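Local coordinates for Exo-arabinanase (Penicillium chrysogenum, PDB 3A72), which probably cleaves alpha-1,5-linked arabinan from the chain end, releasing arabinobiose, at residues A[23-28]-A[205-210]; A[114-119]-A[150-155]; A[132-137]-A[161-166]. All coordinates share one frame; numbering follows the deposited sequence.

Contact 1 of 3, residues A[23-28]-A[205-210]; sequences TLYPRN and PGMPVV. With AHR (alpha-L-arabinofuranose), chain B.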
loop_
_atom_site.group_PDB
_atom_site.type_symbol
_atom_site.label_atom_id
_atom_site.label_comp_id
_atom_site.label_asym_id
_atom_site.label_seq_id
_atom_site.Cartn_x
_atom_site.Cartn_y
_atom_site.Cartn_z
ATOM N N THR A 23 6.025 4.539 -14.492
ATOM C CA THR A 23 5.113 4.604 -13.359
ATOM C C THR A 23 5.192 3.261 -12.660
ATOM O O THR A 23 5.502 2.239 -13.272
ATOM C CB THR A 23 3.656 4.884 -13.794
ATOM O OG1 THR A 23 3.135 3.843 -14.642
ATOM C CG2 THR A 23 3.548 6.151 -14.597
ATOM N N LEU A 24 4.875 3.252 -11.376
ATOM C CA LEU A 24 4.826 2.035 -10.581
ATOM C C LEU A 24 4.175 2.340 -9.243
ATOM O O LEU A 24 4.215 3.511 -8.816
ATOM C CB LEU A 24 6.270 1.520 -10.285
ATOM C CG LEU A 24 6.374 0.025 -9.932
ATOM C CD1 LEU A 24 6.161 -0.859 -11.146
ATOM C CD2 LEU A 24 7.743 -0.257 -9.295
ATOM N N TYR A 25 3.628 1.356 -8.558
ATOM C CA TYR A 25 3.284 1.449 -7.154
ATOM C C TYR A 25 2.082 2.375 -6.938
ATOM O O TYR A 25 2.197 3.485 -6.401
ATOM C CB TYR A 25 4.488 1.862 -6.307
ATOM C CG TYR A 25 4.420 1.414 -4.862
ATOM C CD1 TYR A 25 5.217 0.350 -4.422
ATOM C CD2 TYR A 25 3.547 2.005 -3.939
ATOM C CE1 TYR A 25 5.170 -0.104 -3.097
ATOM C CE2 TYR A 25 3.507 1.554 -2.606
ATOM C CZ TYR A 25 4.306 0.522 -2.214
ATOM O OH TYR A 25 4.318 0.065 -0.902
ATOM N N PRO A 26 0.892 1.949 -7.381
ATOM C CA PRO A 26 -0.292 2.799 -7.256
ATOM C C PRO A 26 -0.749 2.871 -5.829
ATOM O O PRO A 26 -0.831 1.834 -5.149
ATOM C CB PRO A 26 -1.336 2.049 -8.085
ATOM C CG PRO A 26 -0.946 0.598 -7.904
ATOM C CD PRO A 26 0.565 0.610 -7.916
ATOM N N ARG A 27 -1.159 4.033 -5.370
ATOM C CA ARG A 27 -1.879 4.187 -4.094
ATOM C C ARG A 27 -2.974 5.222 -4.327
ATOM O O ARG A 27 -2.881 6.096 -5.169
ATOM C CB ARG A 27 -0.955 4.547 -2.933
ATOM C CG ARG A 27 -0.020 3.400 -2.527
ATOM C CD ARG A 27 -0.784 2.293 -1.844
ATOM N NE ARG A 27 0.052 1.204 -1.337
ATOM C CZ ARG A 27 0.322 0.071 -2.014
ATOM N NH1 ARG A 27 -0.091 -0.128 -3.241
ATOM N NH2 ARG A 27 1.023 -0.866 -1.387
ATOM N N ASN A 28 -4.019 5.158 -3.474
ATOM C CA ASN A 28 -5.140 6.052 -3.622
ATOM C C ASN A 28 -5.776 6.306 -2.254
ATOM O O ASN A 28 -5.469 5.642 -1.255
ATOM C CB ASN A 28 -6.111 5.515 -4.676
ATOM C CG ASN A 28 -6.555 4.142 -4.318
ATOM O OD1 ASN A 28 -7.136 3.866 -3.269
ATOM N ND2 ASN A 28 -6.321 3.161 -5.120
ATOM N N PRO A 205 9.982 -11.607 4.479
ATOM C CA PRO A 205 8.611 -11.107 4.543
ATOM C C PRO A 205 8.634 -9.626 4.183
ATOM O O PRO A 205 9.585 -8.896 4.562
ATOM C CB PRO A 205 8.232 -11.372 5.994
ATOM C CG PRO A 205 9.528 -11.205 6.747
ATOM C CD PRO A 205 10.539 -11.878 5.843
ATOM N N GLY A 206 7.611 -9.141 3.495
ATOM C CA GLY A 206 7.564 -7.748 3.072
ATOM C C GLY A 206 6.173 -7.312 2.710
ATOM O O GLY A 206 5.244 -8.084 2.486
ATOM N N MET A 207 6.032 -5.982 2.563
ATOM C CA MET A 207 4.920 -5.311 1.936
ATOM C C MET A 207 3.637 -5.425 2.747
ATOM O O MET A 207 2.633 -5.960 2.309
ATOM C CB MET A 207 4.698 -5.807 0.506
ATOM C CG MET A 207 5.995 -5.766 -0.316
ATOM S SD MET A 207 5.774 -5.929 -2.108
ATOM C CE MET A 207 5.251 -4.255 -2.511
ATOM N N PRO A 208 3.638 -4.848 3.977
ATOM C CA PRO A 208 2.474 -5.007 4.862
ATOM C C PRO A 208 1.324 -4.122 4.462
ATOM O O PRO A 208 1.495 -2.902 4.241
ATOM C CB PRO A 208 3.041 -4.589 6.231
ATOM C CG PRO A 208 4.124 -3.565 5.886
ATOM C CD PRO A 208 4.729 -4.068 4.595
ATOM N N VAL A 209 0.118 -4.708 4.447
ATOM C CA VAL A 209 -1.096 -3.959 4.195
ATOM C C VAL A 209 -2.135 -4.447 5.218
ATOM O O VAL A 209 -2.230 -5.657 5.456
ATOM C CB VAL A 209 -1.584 -4.105 2.746
ATOM C CG1 VAL A 209 -2.964 -3.483 2.536
ATOM C CG2 VAL A 209 -0.572 -3.526 1.770
ATOM N N VAL A 210 -2.912 -3.538 5.811
ATOM C CA VAL A 210 -3.828 -3.907 6.906
ATOM C C VAL A 210 -5.222 -3.441 6.550
ATOM O O VAL A 210 -5.408 -2.336 6.014
ATOM C CB VAL A 210 -3.367 -3.295 8.228
ATOM C CG1 VAL A 210 -4.276 -3.706 9.369
ATOM C CG2 VAL A 210 -1.947 -3.694 8.543
HETATM O O5 AHR B . 11.961 -3.405 -4.132
HETATM C C5 AHR B . 11.766 -3.417 -2.681
HETATM C C4 AHR B . 11.373 -4.808 -2.271
HETATM O O4 AHR B . 10.056 -5.065 -2.776
HETATM C C3 AHR B . 11.279 -4.975 -0.759
HETATM O O3 AHR B . 12.559 -5.374 -0.236
HETATM C C2 AHR B . 10.210 -6.087 -0.622
HETATM O O2 AHR B . 9.415 -5.960 0.555
HETATM C C1 AHR B . 9.389 -5.987 -1.906
HETATM O O1 AHR B . 9.408 -7.257 -2.620
#

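Contact 2 of 3, residues A[114-119]-A[150-155]; sequences TDIVLY and WEPFLL. With AHR (alpha-L-arabinofuranose), chain B.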
loop_
_atom_site.group_PDB
_atom_site.type_symbol
_atom_site.label_atom_id
_atom_site.label_comp_id
_atom_site.label_asym_id
_atom_site.label_seq_id
_atom_site.Cartn_x
_atom_site.Cartn_y
_atom_site.Cartn_z
ATOM N N THR A 114 17.512 5.517 1.998
ATOM C CA THR A 114 16.050 5.518 2.071
ATOM C C THR A 114 15.596 6.328 3.268
ATOM O O THR A 114 16.248 6.317 4.309
ATOM C CB THR A 114 15.521 4.062 2.133
ATOM O OG1 THR A 114 16.291 3.317 3.102
ATOM C CG2 THR A 114 15.605 3.376 0.804
ATOM N N ASP A 115 14.486 7.033 3.146
ATOM C CA ASP A 115 13.995 7.879 4.215
ATOM C C ASP A 115 12.492 8.028 4.042
ATOM O O ASP A 115 12.024 8.772 3.159
ATOM C CB ASP A 115 14.691 9.222 4.189
ATOM C CG ASP A 115 14.335 10.169 5.257
ATOM O OD1 ASP A 115 13.569 9.886 6.177
ATOM O OD2 ASP A 115 14.894 11.334 5.221
ATOM N N ILE A 116 11.733 7.313 4.854
ATOM C CA ILE A 116 10.268 7.406 4.834
ATOM C C ILE A 116 9.898 8.669 5.569
ATOM O O ILE A 116 10.133 8.780 6.798
ATOM C CB ILE A 116 9.605 6.168 5.438
ATOM C CG1 ILE A 116 9.957 4.921 4.657
ATOM C CG2 ILE A 116 8.106 6.385 5.514
ATOM C CD1 ILE A 116 9.546 3.629 5.351
ATOM N N VAL A 117 9.341 9.609 4.826
ATOM C CA VAL A 117 8.948 10.940 5.303
ATOM C C VAL A 117 7.427 11.071 5.244
ATOM O O VAL A 117 6.746 10.372 4.492
ATOM C CB VAL A 117 9.648 12.026 4.506
ATOM C CG1 VAL A 117 11.158 12.003 4.765
ATOM C CG2 VAL A 117 9.319 12.002 3.023
ATOM N N LEU A 118 6.922 11.983 6.055
ATOM C CA LEU A 118 5.512 12.264 6.219
ATOM C C LEU A 118 5.224 13.728 5.868
ATOM O O LEU A 118 5.813 14.623 6.478
ATOM C CB LEU A 118 5.037 11.952 7.665
ATOM C CG LEU A 118 3.540 12.022 7.875
ATOM C CD1 LEU A 118 2.825 10.920 7.173
ATOM C CD2 LEU A 118 3.252 12.024 9.373
ATOM N N TYR A 119 4.316 13.938 4.924
ATOM C CA TYR A 119 3.789 15.221 4.491
ATOM C C TYR A 119 2.299 15.276 4.831
ATOM O O TYR A 119 1.591 14.278 4.871
ATOM C CB TYR A 119 3.982 15.399 2.954
ATOM C CG TYR A 119 5.385 15.880 2.644
ATOM C CD1 TYR A 119 5.624 17.198 2.333
ATOM C CD2 TYR A 119 6.489 15.035 2.691
ATOM C CE1 TYR A 119 6.888 17.665 2.056
ATOM C CE2 TYR A 119 7.771 15.475 2.458
ATOM C CZ TYR A 119 7.975 16.798 2.135
ATOM O OH TYR A 119 9.288 17.211 1.946
ATOM N N TRP A 150 11.355 0.414 3.589
ATOM C CA TRP A 150 10.482 0.422 2.423
ATOM C C TRP A 150 9.003 0.442 2.792
ATOM O O TRP A 150 8.591 -0.112 3.826
ATOM C CB TRP A 150 10.687 -0.821 1.661
ATOM C CG TRP A 150 11.976 -1.487 1.351
ATOM C CD1 TRP A 150 12.527 -2.555 1.989
ATOM C CD2 TRP A 150 12.845 -1.197 0.235
ATOM N NE1 TRP A 150 13.661 -2.885 1.357
ATOM C CE2 TRP A 150 13.890 -2.124 0.261
ATOM C CE3 TRP A 150 12.829 -0.230 -0.762
ATOM C CZ2 TRP A 150 14.880 -2.158 -0.690
ATOM C CZ3 TRP A 150 13.817 -0.271 -1.743
ATOM C CH2 TRP A 150 14.821 -1.238 -1.685
ATOM N N GLU A 151 8.168 0.922 1.881
ATOM C CA GLU A 151 6.758 0.472 1.783
ATOM C C GLU A 151 5.890 0.842 3.000
ATOM O O GLU A 151 5.254 -0.029 3.607
ATOM C CB GLU A 151 6.695 -1.009 1.490
ATOM C CG GLU A 151 7.332 -1.392 0.149
ATOM C CD GLU A 151 8.046 -2.703 0.135
ATOM O OE1 GLU A 151 8.165 -3.425 1.127
ATOM O OE2 GLU A 151 8.580 -3.091 -1.001
ATOM N N PRO A 152 5.762 2.112 3.328
ATOM C CA PRO A 152 4.905 2.501 4.444
ATOM C C PRO A 152 3.414 2.210 4.194
ATOM O O PRO A 152 2.900 2.355 3.058
ATOM C CB PRO A 152 5.093 4.011 4.571
ATOM C CG PRO A 152 5.497 4.442 3.178
ATOM C CD PRO A 152 6.390 3.315 2.683
ATOM N N PHE A 153 2.740 1.863 5.271
ATOM C CA PHE A 153 1.287 1.717 5.320
ATOM C C PHE A 153 0.812 2.402 6.604
ATOM O O PHE A 153 1.351 2.089 7.673
ATOM C CB PHE A 153 0.868 0.229 5.292
ATOM C CG PHE A 153 -0.641 0.068 5.180
ATOM C CD1 PHE A 153 -1.224 -0.034 3.934
ATOM C CD2 PHE A 153 -1.439 0.086 6.303
ATOM C CE1 PHE A 153 -2.600 -0.075 3.806
ATOM C CE2 PHE A 153 -2.827 0.053 6.178
ATOM C CZ PHE A 153 -3.386 -0.018 4.949
ATOM N N LEU A 154 -0.125 3.318 6.503
ATOM C CA LEU A 154 -0.581 4.130 7.634
ATOM C C LEU A 154 -1.969 3.698 8.117
ATOM O O LEU A 154 -2.848 3.447 7.301
ATOM C CB LEU A 154 -0.644 5.615 7.258
ATOM C CG LEU A 154 0.673 6.263 6.815
ATOM C CD1 LEU A 154 0.464 7.703 6.409
ATOM C CD2 LEU A 154 1.751 6.198 7.907
ATOM N N LEU A 155 -2.143 3.680 9.435
ATOM C CA LEU A 155 -3.421 3.320 10.045
ATOM C C LEU A 155 -3.539 4.051 11.373
ATOM O O LEU A 155 -2.594 3.959 12.195
ATOM C CB LEU A 155 -3.495 1.830 10.239
ATOM C CG LEU A 155 -4.774 1.260 10.915
ATOM C CD1 LEU A 155 -5.234 -0.034 10.247
ATOM C CD2 LEU A 155 -4.562 1.060 12.361
HETATM O O5 AHR B . 11.961 -3.405 -4.132
HETATM C C5 AHR B . 11.766 -3.417 -2.681
HETATM C C4 AHR B . 11.373 -4.808 -2.271
HETATM O O4 AHR B . 10.056 -5.065 -2.776
HETATM C C3 AHR B . 11.279 -4.975 -0.759
HETATM O O3 AHR B . 12.559 -5.374 -0.236
HETATM C C2 AHR B . 10.210 -6.087 -0.622
HETATM O O2 AHR B . 9.415 -5.960 0.555
HETATM C C1 AHR B . 9.389 -5.987 -1.906
HETATM O O1 AHR B . 9.408 -7.257 -2.620
#

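Contact 3 of 3, residues A[132-137]-A[161-166]; sequences SHIAAG and LICYYS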
loop_
_atom_site.group_PDB
_atom_site.type_symbol
_atom_site.label_atom_id
_atom_site.label_comp_id
_atom_site.label_asym_id
_atom_site.label_seq_id
_atom_site.Cartn_x
_atom_site.Cartn_y
_atom_site.Cartn_z
ATOM N N SER A 132 7.422 15.155 9.342
ATOM C CA SER A 132 8.477 14.471 10.064
ATOM C C SER A 132 9.099 13.377 9.185
ATOM O O SER A 132 8.510 12.916 8.212
ATOM C CB SER A 132 7.950 13.888 11.347
ATOM O OG SER A 132 7.005 12.932 11.035
ATOM N N HIS A 133 10.289 12.961 9.627
ATOM C CA HIS A 133 10.832 11.683 9.194
ATOM C C HIS A 133 10.226 10.590 10.059
ATOM O O HIS A 133 10.136 10.743 11.273
ATOM C CB HIS A 133 12.326 11.620 9.435
ATOM C CG HIS A 133 13.102 12.635 8.673
ATOM N ND1 HIS A 133 13.471 13.947 9.009
ATOM C CD2 HIS A 133 13.585 12.438 7.459
ATOM C CE1 HIS A 133 14.161 14.476 7.982
ATOM N NE2 HIS A 133 14.242 13.567 7.011
ATOM N N ILE A 134 9.833 9.480 9.437
ATOM C CA ILE A 134 9.371 8.293 10.197
ATOM C C ILE A 134 10.547 7.373 10.469
ATOM O O ILE A 134 10.818 7.020 11.616
ATOM C CB ILE A 134 8.232 7.583 9.408
ATOM C CG1 ILE A 134 7.121 8.557 9.014
ATOM C CG2 ILE A 134 7.728 6.419 10.237
ATOM C CD1 ILE A 134 5.879 7.959 8.405
ATOM N N ALA A 135 11.256 6.973 9.404
ATOM C CA ALA A 135 12.293 5.950 9.522
ATOM C C ALA A 135 13.207 6.058 8.326
ATOM O O ALA A 135 12.720 6.200 7.213
ATOM C CB ALA A 135 11.660 4.551 9.540
ATOM N N ALA A 136 14.515 5.928 8.541
ATOM C CA ALA A 136 15.499 6.049 7.472
ATOM C C ALA A 136 16.435 4.848 7.508
ATOM O O ALA A 136 16.640 4.227 8.552
ATOM C CB ALA A 136 16.255 7.339 7.534
ATOM N N GLY A 137 16.978 4.508 6.351
ATOM C CA GLY A 137 17.875 3.391 6.208
ATOM C C GLY A 137 18.814 3.561 5.037
ATOM O O GLY A 137 19.048 4.655 4.493
ATOM N N LEU A 161 -1.237 7.331 15.298
ATOM C CA LEU A 161 -0.981 6.881 13.950
ATOM C C LEU A 161 0.142 5.826 13.970
ATOM O O LEU A 161 1.192 6.077 14.586
ATOM C CB LEU A 161 -0.587 8.017 13.019
ATOM C CG LEU A 161 -0.423 7.675 11.550
ATOM C CD1 LEU A 161 -1.758 7.335 10.935
ATOM C CD2 LEU A 161 0.233 8.795 10.777
ATOM N N ILE A 162 -0.140 4.710 13.331
ATOM C CA ILE A 162 0.797 3.635 13.171
ATOM C C ILE A 162 1.315 3.652 11.735
ATOM O O ILE A 162 0.526 3.742 10.782
ATOM C CB ILE A 162 0.163 2.265 13.473
ATOM C CG1 ILE A 162 -0.507 2.233 14.857
ATOM C CG2 ILE A 162 1.142 1.142 13.336
ATOM C CD1 ILE A 162 -1.503 1.071 15.002
ATOM N N CYS A 163 2.636 3.541 11.572
ATOM C CA CYS A 163 3.237 3.327 10.261
ATOM C C CYS A 163 3.915 1.948 10.269
ATOM O O CYS A 163 4.875 1.734 10.987
ATOM C CB CYS A 163 4.270 4.388 9.927
ATOM S SG CYS A 163 4.941 4.174 8.252
ATOM N N TYR A 164 3.326 1.042 9.503
ATOM C CA TYR A 164 3.925 -0.279 9.229
ATOM C C TYR A 164 4.839 -0.141 8.037
ATOM O O TYR A 164 4.505 0.557 7.077
ATOM C CB TYR A 164 2.848 -1.295 8.913
ATOM C CG TYR A 164 1.736 -1.476 9.937
ATOM C CD1 TYR A 164 1.844 -2.358 10.992
ATOM C CD2 TYR A 164 0.540 -0.734 9.800
ATOM C CE1 TYR A 164 0.809 -2.505 11.901
ATOM C CE2 TYR A 164 -0.491 -0.895 10.686
ATOM C CZ TYR A 164 -0.365 -1.779 11.752
ATOM O OH TYR A 164 -1.430 -1.916 12.600
ATOM N N TYR A 165 5.970 -0.852 8.031
ATOM C CA TYR A 165 6.889 -0.790 6.875
ATOM C C TYR A 165 7.789 -1.997 6.919
ATOM O O TYR A 165 7.845 -2.761 7.882
ATOM C CB TYR A 165 7.642 0.539 6.814
ATOM C CG TYR A 165 8.494 0.886 8.016
ATOM C CD1 TYR A 165 9.846 0.574 8.027
ATOM C CD2 TYR A 165 7.979 1.535 9.134
ATOM C CE1 TYR A 165 10.629 0.899 9.115
ATOM C CE2 TYR A 165 8.757 1.871 10.198
ATOM C CZ TYR A 165 10.076 1.552 10.198
ATOM O OH TYR A 165 10.855 1.858 11.298
ATOM N N SER A 166 8.496 -2.212 5.789
ATOM C CA SER A 166 9.473 -3.259 5.652
ATOM C C SER A 166 10.863 -2.739 6.033
ATOM O O SER A 166 11.180 -1.590 5.689
ATOM C CB SER A 166 9.506 -3.803 4.238
ATOM O OG SER A 166 8.214 -4.166 3.785
#

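Contact 1 of 3, residues A[23-28]-A[205-210]
Tyr25 and Met207, on strands 23-28 and 205-210, have their CA atoms 11.4 Å apart. They meet across the central channel of a six-bladed beta-propeller of the sialidase type. The full strands, 23-30 and 204-212, are the innermost strands of two blades that lie opposite each other in the ring. Both residues have left-handed backbone angles (phi 71° at Tyr25, 69° at Met207), and each precedes a proline. The contact is made by side-chain ends that bridge the channel. The Met207 methyl CE reaches Tyr25 CE1 at 4.2 Å, and the two side chains run antiparallel past one another. Met207 CG lies anti to the carbonyl carbon (chi1 -51°), and the next torsion is extended. This places the sulfur by the bound arabinofuranose, with SD 3.6 Å from C1 of the sugar. A bend at the last torsion then brings CE to Tyr25. CG of Met207 lies 3.5 Å from the sugar O2. Two residues further along each strand, Arg27 NH2 comes 4.4 Å from Val209 CG2, a looser touch. Strand 149-157 also reaches this centre, where Glu151 touches both Tyr25 and Met207. Tyr25, Gly206 and Met207 all belong to the sugar pocket, and Tyr25 also lies near a second arabinofuranose. Arg27 is fixed at both of its terminal nitrogens. NH2 is hydrogen-bonded to Thr315 OG1, while NH1 gives a 2.8 Å hydrogen bond to Pro26 O. One face of its guanidinium is covered by the Tyr25 ring, whose CE2 sits 3.5 Å above the plane, over its centre.

Contact 2 of 3, residues A[114-119]-A[150-155]
Ile116 has the largest share of this contact, and its two branches do different work. CG2 rests on the Pro152 ring, 4.0 Å from Pro152 CB. CD1 reaches the backbone of Trp150, 4.1 Å from Trp150 N. With CG1 anti to the carbonyl carbon (chi1 -61°), both branches are turned to the other strand. Further along, Leu118 CD1 meets Leu154 CD1 at 4.1 Å, where the two side chains cross obliquely. The side-chain pairs are apolar and buried. At the far end, the side chains of Trp150 and Glu151 leave the interface and enter the sugar pocket. The exocyclic C5 of the arabinofuranose sits 3.6 Å above the indole plane of Trp150, over its centre, consistent with a CH-pi contact. The sugar O3 lies over the same face, 3.2 Å from Trp150 NE1. Glu151 OE1 is 2.9 Å from the sugar O2, and its OE2 is 3.0 Å from O4 of the sugar ring. A second shell positions this carboxylate: OE1 is hydrogen-bonded to Ser166 OG. Glu151 N is held by Gln82 OE1. Glu223 and Gln176 add further hydrogen bonds to the sugar. Thr114 OG1 hydrogen-bonds Gly138 O and Val149 N, just ahead of Trp150. Strands 114-119 and 150-155 run nearly parallel, 18° apart, but belong to adjacent blades of the beta-propeller. Strand 114-121 is third in its blade and strand 149-157 is innermost in the next. Strand 82-87 packs against Trp150, Pro152 and Leu154, and strand 204-212 against Glu151, Phe153 and Leu155.

Contact 3 of 3, residues A[132-137]-A[161-166]
Tyr165 points the hydroxyl end of its ring at the methyl of Ala135. Ala135 CB lies 3.3 Å from Tyr165 OH and 3.5 Å from Tyr165 CZ, a snug fit for a methyl group. The methyl meets the ring obliquely. Tyr165 CG sits between the backbone N and the carbonyl carbon (chi1 59°), and from there the ring reaches across to the other strand. The phenol oxygen is not left to the methyl alone, since it is hydrogen-bonded to Gln181 NE2 on strand 177-183. Arg169 NH2 adds a weak bond to the same oxygen. The second pair is Ile134 and Cys163, which face each other directly. Ile134 CD1 lies 3.9 Å from Cys163 SG, and Ile134 CG2 lies 4.0 Å from Cys163 CB. Cys163 SG stands anti to the backbone N (chi1 -177°), where both methyl branches of the isoleucine lie against it. Cys163 in turn touches Pro152 and Leu154, and Tyr165 touches Ile116. Ile134, Ala135, Cys163 and the Tyr165 ring thus enter one largely apolar layer between two blades. Next to Tyr165, Ser166 leaves this layer and joins the sugar pocket, where its OG bonds to Met207 N. A classic beta bulge, with Ile134 and Ala135 both opposite Ile116, lets two successive residues face strand 160-167. The contact is interblade packing of a beta-propeller, in which the outermost strand 129-137 of one four-stranded blade covers the second strand, 160-167, of the next.

The three contacts come from four blades of one six-bladed propeller. Contact 1 spans the central channel and closes a long loop of chain. Contacts 2 and 3 both lie inside that loop, and their segments alternate along the sequence. Their centres are about 5 Å apart, since both join the blade that ends with strand 129-137 to the blade that begins with strand 149-157. They share strand neighbours in both sheets. Centre to centre, contact 2 is about 11 Å and contact 3 about 14 Å from contact 1. Residues of all three line the arabinobiose pocket. The centres of contacts 3, 2 and 1 lie about 13, 10 and 3 Å from the chain's centre, so the series runs inward to the sugar.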